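Local coordinates for protein methylmalonate-semialdehyde dehydrogenase (Oceanimonas doudoroffii, PDB 4ZZ7) that probably catalyses the NAD-dependent, CoA-acylating oxidation of methylmalonate semialdehyde and binds NAD, at residues R73-L78 / L190-G195; F139-V145 / R472-K476; V288-D294 / L391-A397; K312-S316 / F366-T370. One frame throughout, in Å; residues are numbered along the deposited sequence.

Contact 1. Residues R73-L78 / L190-G195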
loop_
_atom_site.group_PDB
_atom_site.type_symbol
_atom_site.label_atom_id
_atom_site.label_comp_id
_atom_site.label_asym_id
_atom_site.label_seq_id
_atom_site.Cartn_x
_atom_site.Cartn_y
_atom_site.Cartn_z
ATOM N N ARG A 73 23.435 -0.629 -12.156
ATOM C CA ARG A 73 24.723 -0.403 -12.840
ATOM C C ARG A 73 24.959 1.070 -13.141
ATOM O O ARG A 73 26.062 1.564 -13.033
ATOM C CB ARG A 73 24.788 -1.202 -14.153
ATOM C CG ARG A 73 25.078 -2.681 -13.966
ATOM C CD ARG A 73 25.025 -3.430 -15.286
ATOM N NE ARG A 73 24.304 -4.710 -15.195
ATOM C CZ ARG A 73 23.159 -5.034 -15.829
ATOM N NH1 ARG A 73 22.522 -4.175 -16.645
ATOM N NH2 ARG A 73 22.639 -6.255 -15.644
ATOM N N PHE A 74 23.900 1.740 -13.546
ATOM C CA PHE A 74 23.897 3.173 -13.714
ATOM C C PHE A 74 24.271 3.919 -12.413
ATOM O O PHE A 74 25.053 4.859 -12.441
ATOM C CB PHE A 74 22.499 3.583 -14.204
ATOM C CG PHE A 74 22.406 4.992 -14.703
ATOM C CD1 PHE A 74 23.340 5.494 -15.587
ATOM C CD2 PHE A 74 21.358 5.807 -14.319
ATOM C CE1 PHE A 74 23.249 6.796 -16.051
ATOM C CE2 PHE A 74 21.243 7.108 -14.777
ATOM C CZ PHE A 74 22.196 7.607 -15.645
ATOM N N LYS A 75 23.724 3.478 -11.280
ATOM C CA LYS A 75 24.027 4.042 -9.951
ATOM C C LYS A 75 25.534 4.218 -9.772
ATOM O O LYS A 75 26.018 5.270 -9.373
ATOM C CB LYS A 75 23.487 3.105 -8.868
ATOM C CG LYS A 75 22.943 3.788 -7.645
ATOM C CD LYS A 75 24.011 3.999 -6.598
ATOM C CE LYS A 75 23.939 2.971 -5.495
ATOM N NZ LYS A 75 23.970 3.729 -4.223
ATOM N N GLU A 76 26.252 3.164 -10.132
ATOM C CA GLU A 76 27.696 3.066 -9.999
ATOM C C GLU A 76 28.440 4.018 -10.895
ATOM O O GLU A 76 29.338 4.704 -10.465
ATOM C CB GLU A 76 28.134 1.646 -10.362
ATOM C CG GLU A 76 27.545 0.579 -9.466
ATOM C CD GLU A 76 27.958 0.816 -8.044
ATOM O OE1 GLU A 76 27.052 1.053 -7.192
ATOM O OE2 GLU A 76 29.199 0.812 -7.799
ATOM N N LEU A 77 28.073 4.028 -12.157
ATOM C CA LEU A 77 28.737 4.846 -13.147
ATOM C C LEU A 77 28.660 6.302 -12.790
ATOM O O LEU A 77 29.594 7.054 -13.026
ATOM C CB LEU A 77 28.066 4.656 -14.496
ATOM C CG LEU A 77 28.163 3.257 -15.049
ATOM C CD1 LEU A 77 27.469 3.199 -16.378
ATOM C CD2 LEU A 77 29.617 2.868 -15.198
ATOM N N LEU A 78 27.525 6.704 -12.237
ATOM C CA LEU A 78 27.309 8.087 -11.917
ATOM C C LEU A 78 28.264 8.514 -10.824
ATOM O O LEU A 78 28.859 9.580 -10.911
ATOM C CB LEU A 78 25.870 8.300 -11.503
ATOM C CG LEU A 78 24.836 8.178 -12.620
ATOM C CD1 LEU A 78 23.438 8.425 -12.062
ATOM C CD2 LEU A 78 25.127 9.143 -13.749
ATOM N N LEU A 190 26.314 7.300 -20.283
ATOM C CA LEU A 190 26.725 6.274 -19.328
ATOM C C LEU A 190 25.711 5.154 -19.282
ATOM O O LEU A 190 26.001 4.039 -18.859
ATOM C CB LEU A 190 26.883 6.867 -17.936
ATOM C CG LEU A 190 28.043 7.845 -17.782
ATOM C CD1 LEU A 190 28.007 8.510 -16.411
ATOM C CD2 LEU A 190 29.371 7.130 -18.040
ATOM N N LEU A 191 24.507 5.466 -19.740
ATOM C CA LEU A 191 23.402 4.541 -19.700
ATOM C C LEU A 191 23.582 3.348 -20.637
ATOM O O LEU A 191 23.197 2.239 -20.297
ATOM C CB LEU A 191 22.122 5.302 -19.986
ATOM C CG LEU A 191 20.871 4.826 -19.291
ATOM C CD1 LEU A 191 21.010 4.578 -17.794
ATOM C CD2 LEU A 191 19.803 5.883 -19.547
ATOM N N GLN A 192 24.196 3.561 -21.793
ATOM C CA GLN A 192 24.514 2.438 -22.702
ATOM C C GLN A 192 25.479 1.436 -22.072
ATOM O O GLN A 192 25.282 0.222 -22.198
ATOM C CB GLN A 192 25.090 2.924 -24.042
ATOM C CG GLN A 192 24.052 3.121 -25.141
ATOM C CD GLN A 192 22.994 4.198 -24.821
ATOM O OE1 GLN A 192 23.314 5.286 -24.277
ATOM N NE2 GLN A 192 21.720 3.905 -25.179
ATOM N N GLU A 193 26.510 1.959 -21.406
ATOM C CA GLU A 193 27.495 1.142 -20.688
ATOM C C GLU A 193 26.876 0.396 -19.504
ATOM O O GLU A 193 27.326 -0.695 -19.147
ATOM C CB GLU A 193 28.638 2.025 -20.184
ATOM C CG GLU A 193 29.812 1.250 -19.591
ATOM C CD GLU A 193 30.825 2.146 -18.916
ATOM O OE1 GLU A 193 31.654 1.586 -18.163
ATOM O OE2 GLU A 193 30.777 3.388 -19.130
ATOM N N ALA A 194 25.842 0.985 -18.898
ATOM C CA ALA A 194 25.100 0.324 -17.822
ATOM C C ALA A 194 24.233 -0.798 -18.329
ATOM O O ALA A 194 23.596 -1.475 -17.549
ATOM C CB ALA A 194 24.233 1.320 -17.080
ATOM N N GLY A 195 24.176 -0.970 -19.645
ATOM C CA GLY A 195 23.505 -2.119 -20.261
ATOM C C GLY A 195 22.130 -1.836 -20.829
ATOM O O GLY A 195 21.347 -2.755 -21.052
#

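Contact 2. Residues F139-V145 / R472-K476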
loop_
_atom_site.group_PDB
_atom_site.type_symbol
_atom_site.label_atom_id
_atom_site.label_comp_id
_atom_site.label_asym_id
_atom_site.label_seq_id
_atom_site.Cartn_x
_atom_site.Cartn_y
_atom_site.Cartn_z
ATOM N N PHE A 139 -0.146 -2.044 -13.933
ATOM C CA PHE A 139 0.373 -0.723 -14.344
ATOM C C PHE A 139 1.393 -0.862 -15.475
ATOM O O PHE A 139 2.616 -0.925 -15.266
ATOM C CB PHE A 139 0.916 0.042 -13.142
ATOM C CG PHE A 139 -0.107 0.245 -12.075
ATOM C CD1 PHE A 139 -1.209 1.050 -12.304
ATOM C CD2 PHE A 139 0.015 -0.389 -10.856
ATOM C CE1 PHE A 139 -2.175 1.227 -11.331
ATOM C CE2 PHE A 139 -0.938 -0.219 -9.867
ATOM C CZ PHE A 139 -2.035 0.598 -10.101
ATOM N N GLN A 140 0.856 -0.900 -16.690
ATOM C CA GLN A 140 1.633 -1.238 -17.865
ATOM C C GLN A 140 2.239 0.002 -18.447
ATOM O O GLN A 140 1.818 1.113 -18.111
ATOM C CB GLN A 140 0.750 -1.928 -18.879
ATOM C CG GLN A 140 0.240 -3.245 -18.341
ATOM C CD GLN A 140 -0.407 -4.109 -19.388
ATOM O OE1 GLN A 140 -0.709 -3.666 -20.500
ATOM N NE2 GLN A 140 -0.620 -5.365 -19.038
ATOM N N PRO A 141 3.234 -0.172 -19.326
ATOM C CA PRO A 141 3.926 1.011 -19.819
ATOM C C PRO A 141 3.129 1.832 -20.844
ATOM O O PRO A 141 2.289 1.294 -21.555
ATOM C CB PRO A 141 5.205 0.434 -20.432
ATOM C CG PRO A 141 5.333 -0.941 -19.855
ATOM C CD PRO A 141 3.927 -1.404 -19.732
ATOM N N MET A 142 3.417 3.128 -20.886
ATOM C CA MET A 142 2.817 4.052 -21.838
ATOM C C MET A 142 3.318 3.826 -23.280
ATOM O O MET A 142 2.530 3.664 -24.226
ATOM C CB MET A 142 3.127 5.496 -21.414
ATOM C CG MET A 142 2.557 5.927 -20.058
ATOM S SD MET A 142 0.752 5.806 -20.007
ATOM C CE MET A 142 0.187 7.018 -21.218
ATOM N N GLY A 143 4.631 3.825 -23.445
ATOM C CA GLY A 143 5.232 3.792 -24.772
ATOM C C GLY A 143 6.416 4.708 -24.806
ATOM O O GLY A 143 7.326 4.535 -24.005
ATOM N N VAL A 144 6.391 5.680 -25.722
ATOM C CA VAL A 144 7.460 6.680 -25.817
ATOM C C VAL A 144 7.045 7.851 -24.973
ATOM O O VAL A 144 5.927 8.362 -25.096
ATOM C CB VAL A 144 7.768 7.170 -27.249
ATOM C CG1 VAL A 144 8.920 8.165 -27.226
ATOM C CG2 VAL A 144 8.147 6.014 -28.176
ATOM N N VAL A 145 7.977 8.264 -24.121
ATOM C CA VAL A 145 7.750 9.304 -23.139
ATOM C C VAL A 145 8.765 10.381 -23.350
ATOM O O VAL A 145 9.936 10.084 -23.588
ATOM C CB VAL A 145 7.921 8.769 -21.720
ATOM C CG1 VAL A 145 7.772 9.901 -20.704
ATOM C CG2 VAL A 145 6.870 7.704 -21.455
ATOM N N ARG A 472 3.017 6.148 -11.296
ATOM C CA ARG A 472 1.656 6.290 -11.817
ATOM C C ARG A 472 1.532 7.154 -13.069
ATOM O O ARG A 472 0.613 6.946 -13.893
ATOM C CB ARG A 472 0.726 6.813 -10.726
ATOM C CG ARG A 472 0.576 5.817 -9.601
ATOM C CD ARG A 472 -0.102 4.517 -10.031
ATOM N NE ARG A 472 -1.553 4.704 -10.063
ATOM C CZ ARG A 472 -2.294 4.914 -11.160
ATOM N NH1 ARG A 472 -1.760 4.953 -12.404
ATOM N NH2 ARG A 472 -3.601 5.079 -11.018
ATOM N N PHE A 473 2.437 8.118 -13.205
ATOM C CA PHE A 473 2.438 8.964 -14.383
ATOM C C PHE A 473 3.042 8.253 -15.560
ATOM O O PHE A 473 2.562 8.429 -16.679
ATOM C CB PHE A 473 3.186 10.259 -14.160
ATOM C CG PHE A 473 3.128 11.171 -15.349
ATOM C CD1 PHE A 473 1.980 11.903 -15.618
ATOM C CD2 PHE A 473 4.200 11.269 -16.218
ATOM C CE1 PHE A 473 1.917 12.739 -16.712
ATOM C CE2 PHE A 473 4.141 12.095 -17.326
ATOM C CZ PHE A 473 3.002 12.830 -17.571
ATOM N N TYR A 474 4.090 7.464 -15.305
ATOM C CA TYR A 474 4.771 6.723 -16.364
ATOM C C TYR A 474 4.147 5.364 -16.650
ATOM O O TYR A 474 4.706 4.588 -17.413
ATOM C CB TYR A 474 6.277 6.594 -16.070
ATOM C CG TYR A 474 6.985 7.918 -16.028
ATOM C CD1 TYR A 474 6.738 8.875 -16.975
ATOM C CD2 TYR A 474 7.929 8.205 -15.050
ATOM C CE1 TYR A 474 7.379 10.091 -16.940
ATOM C CE2 TYR A 474 8.579 9.416 -15.015
ATOM C CZ TYR A 474 8.287 10.356 -15.973
ATOM O OH TYR A 474 8.878 11.593 -16.012
ATOM N N THR A 475 2.995 5.071 -16.065
ATOM C CA THR A 475 2.253 3.869 -16.469
ATOM C C THR A 475 0.777 4.129 -16.700
ATOM O O THR A 475 0.262 5.201 -16.340
ATOM C CB THR A 475 2.338 2.764 -15.406
ATOM O OG1 THR A 475 1.668 3.203 -14.216
ATOM C CG2 THR A 475 3.802 2.382 -15.140
ATOM N N LYS A 476 0.106 3.132 -17.284
ATOM C CA LYS A 476 -1.362 3.164 -17.416
ATOM C C LYS A 476 -2.032 1.953 -16.768
ATOM O O LYS A 476 -1.572 0.813 -16.885
ATOM C CB LYS A 476 -1.824 3.352 -18.861
ATOM C CG LYS A 476 -1.022 2.594 -19.873
ATOM C CD LYS A 476 -1.521 2.894 -21.259
ATOM C CE LYS A 476 -0.751 2.057 -22.281
ATOM N NZ LYS A 476 -1.294 2.191 -23.665
#

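Contact 3. Residues V288-D294 / L391-A397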
loop_
_atom_site.group_PDB
_atom_site.type_symbol
_atom_site.label_atom_id
_atom_site.label_comp_id
_atom_site.label_asym_id
_atom_site.label_seq_id
_atom_site.Cartn_x
_atom_site.Cartn_y
_atom_site.Cartn_z
ATOM N N VAL A 288 11.921 34.737 0.215
ATOM C CA VAL A 288 11.177 35.645 1.075
ATOM C C VAL A 288 11.164 35.148 2.523
ATOM O O VAL A 288 10.720 34.049 2.827
ATOM C CB VAL A 288 9.729 35.828 0.582
ATOM C CG1 VAL A 288 9.028 36.934 1.355
ATOM C CG2 VAL A 288 9.694 36.142 -0.903
ATOM N N ALA A 289 11.652 35.984 3.421
ATOM C CA ALA A 289 11.573 35.692 4.840
ATOM C C ALA A 289 10.484 36.595 5.426
ATOM O O ALA A 289 10.563 37.822 5.362
ATOM C CB ALA A 289 12.920 35.949 5.498
ATOM N N VAL A 290 9.431 35.995 5.943
ATOM C CA VAL A 290 8.338 36.774 6.516
ATOM C C VAL A 290 8.514 36.864 8.034
ATOM O O VAL A 290 8.153 35.942 8.761
ATOM C CB VAL A 290 6.972 36.169 6.151
ATOM C CG1 VAL A 290 5.835 37.080 6.591
ATOM C CG2 VAL A 290 6.889 35.943 4.654
ATOM N N ALA A 291 9.066 37.979 8.504
ATOM C CA ALA A 291 9.335 38.161 9.921
ATOM C C ALA A 291 8.072 38.634 10.628
ATOM O O ALA A 291 7.548 39.687 10.323
ATOM C CB ALA A 291 10.456 39.156 10.118
ATOM N N VAL A 292 7.577 37.836 11.561
ATOM C CA VAL A 292 6.361 38.183 12.307
ATOM C C VAL A 292 6.777 38.945 13.576
ATOM O O VAL A 292 7.310 38.370 14.530
ATOM C CB VAL A 292 5.397 36.968 12.550
ATOM C CG1 VAL A 292 6.146 35.682 12.803
ATOM C CG2 VAL A 292 4.415 37.233 13.687
ATOM N N GLY A 293 6.519 40.252 13.558
ATOM C CA GLY A 293 6.998 41.181 14.579
ATOM C C GLY A 293 8.367 41.702 14.210
ATOM O O GLY A 293 8.983 41.221 13.248
ATOM N N ASP A 294 8.852 42.678 14.977
ATOM C CA ASP A 294 10.193 43.202 14.746
ATOM C C ASP A 294 10.759 43.991 15.909
ATOM O O ASP A 294 10.670 45.223 15.883
ATOM C CB ASP A 294 10.210 44.069 13.463
ATOM C CG ASP A 294 9.038 45.084 13.359
ATOM O OD1 ASP A 294 8.353 45.336 14.357
ATOM O OD2 ASP A 294 8.822 45.649 12.267
ATOM N N LEU A 391 17.694 37.725 -1.139
ATOM C CA LEU A 391 16.763 37.436 -0.062
ATOM C C LEU A 391 15.959 38.678 0.327
ATOM O O LEU A 391 16.528 39.662 0.761
ATOM C CB LEU A 391 17.524 36.950 1.153
ATOM C CG LEU A 391 16.816 35.959 2.091
ATOM C CD1 LEU A 391 17.467 36.012 3.472
ATOM C CD2 LEU A 391 15.307 36.153 2.213
ATOM N N GLN A 392 14.636 38.608 0.160
ATOM C CA GLN A 392 13.681 39.664 0.569
ATOM C C GLN A 392 13.078 39.362 1.941
ATOM O O GLN A 392 12.781 38.215 2.255
ATOM C CB GLN A 392 12.561 39.795 -0.470
ATOM C CG GLN A 392 13.026 40.471 -1.742
ATOM C CD GLN A 392 12.125 40.234 -2.936
ATOM O OE1 GLN A 392 11.759 39.106 -3.237
ATOM N NE2 GLN A 392 11.804 41.299 -3.655
ATOM N N VAL A 393 12.886 40.384 2.763
ATOM C CA VAL A 393 12.268 40.184 4.098
ATOM C C VAL A 393 11.082 41.118 4.290
ATOM O O VAL A 393 11.227 42.331 4.230
ATOM C CB VAL A 393 13.280 40.274 5.265
ATOM C CG1 VAL A 393 14.393 41.217 4.915
ATOM C CG2 VAL A 393 12.634 40.689 6.578
ATOM N N VAL A 394 9.914 40.511 4.479
ATOM C CA VAL A 394 8.684 41.209 4.749
ATOM C C VAL A 394 8.455 41.154 6.253
ATOM O O VAL A 394 8.807 40.176 6.915
ATOM C CB VAL A 394 7.482 40.540 4.037
ATOM C CG1 VAL A 394 6.158 41.225 4.394
ATOM C CG2 VAL A 394 7.680 40.547 2.527
ATOM N N ARG A 395 7.855 42.222 6.773
ATOM C CA ARG A 395 7.479 42.317 8.171
ATOM C C ARG A 395 5.951 42.291 8.238
ATOM O O ARG A 395 5.282 42.877 7.391
ATOM C CB ARG A 395 8.094 43.583 8.783
ATOM C CG ARG A 395 9.627 43.528 8.847
ATOM C CD ARG A 395 10.302 44.892 8.718
ATOM N NE ARG A 395 11.766 44.797 8.772
ATOM C CZ ARG A 395 12.485 44.660 9.889
ATOM N NH1 ARG A 395 13.812 44.585 9.831
ATOM N NH2 ARG A 395 11.898 44.607 11.066
ATOM N N VAL A 396 5.414 41.539 9.191
ATOM C CA VAL A 396 3.971 41.466 9.451
ATOM C C VAL A 396 3.703 41.380 10.973
ATOM O O VAL A 396 4.589 41.088 11.789
ATOM C CB VAL A 396 3.247 40.275 8.734
ATOM C CG1 VAL A 396 3.334 40.362 7.219
ATOM C CG2 VAL A 396 3.788 38.936 9.196
ATOM N N ALA A 397 2.451 41.623 11.334
ATOM C CA ALA A 397 2.053 41.715 12.726
ATOM C C ALA A 397 1.985 40.326 13.347
ATOM O O ALA A 397 2.587 40.076 14.378
ATOM C CB ALA A 397 0.705 42.417 12.834
#

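Contact 4. Residues K312-S316 / F366-T370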
loop_
_atom_site.group_PDB
_atom_site.type_symbol
_atom_site.label_atom_id
_atom_site.label_comp_id
_atom_site.label_asym_id
_atom_site.label_seq_id
_atom_site.Cartn_x
_atom_site.Cartn_y
_atom_site.Cartn_z
ATOM N N LYS A 312 31.329 33.984 -0.393
ATOM C CA LYS A 312 32.319 34.091 -1.449
ATOM C C LYS A 312 31.635 33.818 -2.765
ATOM O O LYS A 312 31.067 32.743 -2.953
ATOM C CB LYS A 312 33.468 33.113 -1.243
ATOM C CG LYS A 312 34.240 33.299 0.054
ATOM C CD LYS A 312 35.256 32.175 0.252
ATOM C CE LYS A 312 35.383 31.769 1.718
ATOM N NZ LYS A 312 36.319 30.623 1.907
ATOM N N VAL A 313 31.674 34.804 -3.663
ATOM C CA VAL A 313 31.165 34.644 -5.025
ATOM C C VAL A 313 32.352 34.583 -5.968
ATOM O O VAL A 313 33.270 35.382 -5.861
ATOM C CB VAL A 313 30.248 35.796 -5.446
ATOM C CG1 VAL A 313 29.364 35.361 -6.600
ATOM C CG2 VAL A 313 29.362 36.219 -4.298
ATOM N N GLY A 314 32.324 33.621 -6.880
ATOM C CA GLY A 314 33.401 33.443 -7.847
ATOM C C GLY A 314 33.197 32.245 -8.761
ATOM O O GLY A 314 32.132 31.619 -8.747
ATOM N N PRO A 315 34.221 31.920 -9.565
ATOM C CA PRO A 315 34.122 30.804 -10.497
ATOM C C PRO A 315 34.270 29.437 -9.837
ATOM O O PRO A 315 34.900 29.296 -8.792
ATOM C CB PRO A 315 35.272 31.066 -11.467
ATOM C CG PRO A 315 36.276 31.816 -10.664
ATOM C CD PRO A 315 35.505 32.633 -9.680
ATOM N N SER A 316 33.691 28.431 -10.476
ATOM C CA SER A 316 33.743 27.048 -9.989
ATOM C C SER A 316 35.177 26.495 -9.884
ATOM O O SER A 316 35.410 25.527 -9.186
ATOM C CB SER A 316 32.935 26.155 -10.918
ATOM O OG SER A 316 33.499 26.197 -12.219
ATOM N N PHE A 366 28.069 37.486 -12.968
ATOM C CA PHE A 366 28.165 37.386 -11.523
ATOM C C PHE A 366 27.279 38.381 -10.802
ATOM O O PHE A 366 27.310 39.574 -11.099
ATOM C CB PHE A 366 29.621 37.580 -11.081
ATOM C CG PHE A 366 30.461 36.350 -11.261
ATOM C CD1 PHE A 366 30.329 35.280 -10.387
ATOM C CD2 PHE A 366 31.356 36.243 -12.317
ATOM C CE1 PHE A 366 31.068 34.126 -10.552
ATOM C CE2 PHE A 366 32.110 35.090 -12.485
ATOM C CZ PHE A 366 31.959 34.026 -11.605
ATOM N N VAL A 367 26.500 37.874 -9.849
ATOM C CA VAL A 367 25.709 38.705 -8.935
ATOM C C VAL A 367 25.985 38.249 -7.503
ATOM O O VAL A 367 25.964 37.055 -7.191
ATOM C CB VAL A 367 24.190 38.607 -9.195
ATOM C CG1 VAL A 367 23.415 39.479 -8.209
ATOM C CG2 VAL A 367 23.852 38.996 -10.636
ATOM N N GLY A 368 26.241 39.211 -6.632
ATOM C CA GLY A 368 26.599 38.893 -5.267
ATOM C C GLY A 368 25.363 38.740 -4.429
ATOM O O GLY A 368 24.297 39.221 -4.787
ATOM N N GLY A 369 25.511 38.091 -3.290
ATOM C CA GLY A 369 24.381 37.856 -2.397
ATOM C C GLY A 369 23.833 39.167 -1.865
ATOM O O GLY A 369 24.558 39.923 -1.239
ATOM N N THR A 370 22.559 39.439 -2.130
ATOM C CA THR A 370 21.929 40.695 -1.737
ATOM C C THR A 370 20.793 40.463 -0.741
ATOM O O THR A 370 20.108 39.453 -0.814
ATOM C CB THR A 370 21.406 41.491 -2.964
ATOM O OG1 THR A 370 20.029 41.203 -3.190
ATOM C CG2 THR A 370 22.181 41.174 -4.202
#

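Contact 1. Residues R73-L78 / L190-G195
Apolar packing carries most of this helix-to-helix contact. The CA-to-CB bonds of Leu77 and Ala194 point toward the opposite segment: CD1 of Leu77 lies 4.0 Å from CB of Leu190 and 3.8 Å from CB of Ala194, so the leucine tip sits over one turn of the 190-195 backbone and comes within 3.0 Å of the Leu190 carbonyl O. The small Ala194 lets the backbones close in, its CA only 5.0 Å from that of Arg73 and its CB 4.0 Å from CB of Phe74. At Leu77 and Leu190 the CA atoms are 6.7 Å apart. The Phe74 ring supplies a CH-pi contact: CD1 of Leu191 stands 3.4 Å from the ring centroid, 14° off the normal, while CB of Leu190 approaches the ring edge, 4.1 Å from CE1 of Phe74. The one hydrogen bond across the segments runs from Arg73 NH1 to Ala194 O (3.0 Å, 167°), meeting a carbonyl where the helix ends. There Gly195 closes a Schellman motif with positive phi; a CB at this position would clash with Arg73 NH1. In the aldehyde dehydrogenase fold the contact joins helix 64-80 to the C-terminal end of helix 182-193. Val111 of helix 97-115 packs on Phe74 and Leu78, and Ile108 on Leu78, while helix 156-167 adds Leu159 against Phe74 and Phe162 against Leu191.

Contact 2. Residues F139-V145 / R472-K476
Lys476, Phe139 and Met142 bury the most surface here. The backbone of Lys476 pairs with Gln140 in an antiparallel hydrogen-bonded pair: Lys476 N gives a bond to Gln140 O (2.8 Å) and Gln140 N one to Lys476 O (3.0 Å). The same carbonyl O of Lys476 receives a CA-H...O contact from Phe139 CA (3.5 Å). The extended Lys476 side chain runs back over the partner strand, its CE 3.2 Å from Pro141 O, and makes a cation-pi contact with Trp455 of the third subunit. Phe139 offers one ring face to Arg472, whose CZ lies 3.7 Å from Phe139 CE1; the arginine's NH2 forms a salt bridge with Asp469 of that same subunit. CB of Phe139 also meets Thr475 OG1 at 3.4 Å, a hydroxyl hydrogen-bonded to Val471 O. These strands belong to the three-stranded antiparallel sheet of 123-126, 133-141 and 475-483, which corresponds to the oligomerisation element of aldehyde dehydrogenases, and the chain passes here from helix 467-473 into the last of these strands. Met142, with chi1, chi2 and chi3 all m, curls over the turn, placing SD 3.7 Å from both Thr475 C and Lys476 CG. Gly143 then leads into strand 144-148 of the nucleotide-binding sheet, where Val145 CG1 touches Tyr474 CE1 at 3.8 Å and Tyr474 OH hydrogen-bonds Ser224.

Contact 3. Residues V288-D294 / L391-A397
Two parallel strands in the catalytic-domain sheet of the aldehyde dehydrogenase fold lie side by side, their axes 4.5 Å apart at closest and 22° from parallel. Strand 286-292 follows closely on Cys283, an NAD-binding residue. Five backbone hydrogen bonds join the pair, from Ala289 N to Gln392 O (2.8 Å) through to Gly293 N to Val396 O (2.7 Å). On the face of Val288, Val290 and Val292 the valines interlock on the diagonal: Val288 CG1 meets Val394 CG2 at 4.0 Å, and Val290 CG1 meets Val396 CG2 at 3.8 Å. The other face is hollowed by Ala289 and Ala291. Leu391 CD2 reaches 4.1 Å from Ala289 CB, and Val393 CG2 lies 4.4 Å from Ala291 CB. Arg395 extends over this face to a weak salt bridge, NH2 3.5 Å from Asp294 OD2; Asp298 is its stronger partner. Helix 399-408 covers the valine face, helix 296-308 covers the alanine face, and strand 254-258 pairs along the far edge of 288-292.

Contact 4. Residues K312-S316 / F366-T370
Phe366 and Val313 set the shape of this small meeting between the loop after helix 296-308 and the loop leading into strand 370-373 of the catalytic-domain sheet; the touching parts run 151° apart. With chi1 at -79° (m) and chi2 at -75°, the Phe366 ring reaches to the 313-315 backbone: its edge meets the carbonyl of Gly314, O to CE1 3.3 Å, and its CZ lies 3.7 Å from Pro315 N and 4.3 Å from Pro315 CD. Val313, chi1 t, divides its methyls: CG1 faces Phe366 CD1 (3.9 Å) and Val367 O (3.8 Å), CG2 faces Gly368 CA (4.0 Å). Val367, also t, turns away to pack on Gln332 and Val335 of helix 329-344. Gly314 is nearly fully extended (177/-172), and a CB there would clash with Pro315 CD. No hydrogen bond crosses between the segments, so the contact depends on apolar packing and shape, while polar ties such as Pro315 O to Asn321 go to other parts of the chain.

All four contacts are largely buried. Contact 2 has the most partners in other subunits, with Arg472 and Lys476 meeting the third; Lys75 and Glu76, which take no part in contact 1 but share its helix, meet the second, and contacts 3 and 4 touch no other chain. Contacts 3 and 4 meet through Leu391 N and Thr370 O, 3.0 Å apart, where strands 370-373 and 390-396 join one sheet; contacts 1 and 2 lie on the opposite side of the chain's centre from contact 3. Five backbone bonds run along contact 3; contact 2 has two, alongside side-chain packing; a single side-chain bond supplements helix packing in contact 1, and contact 4 relies on apolar packing.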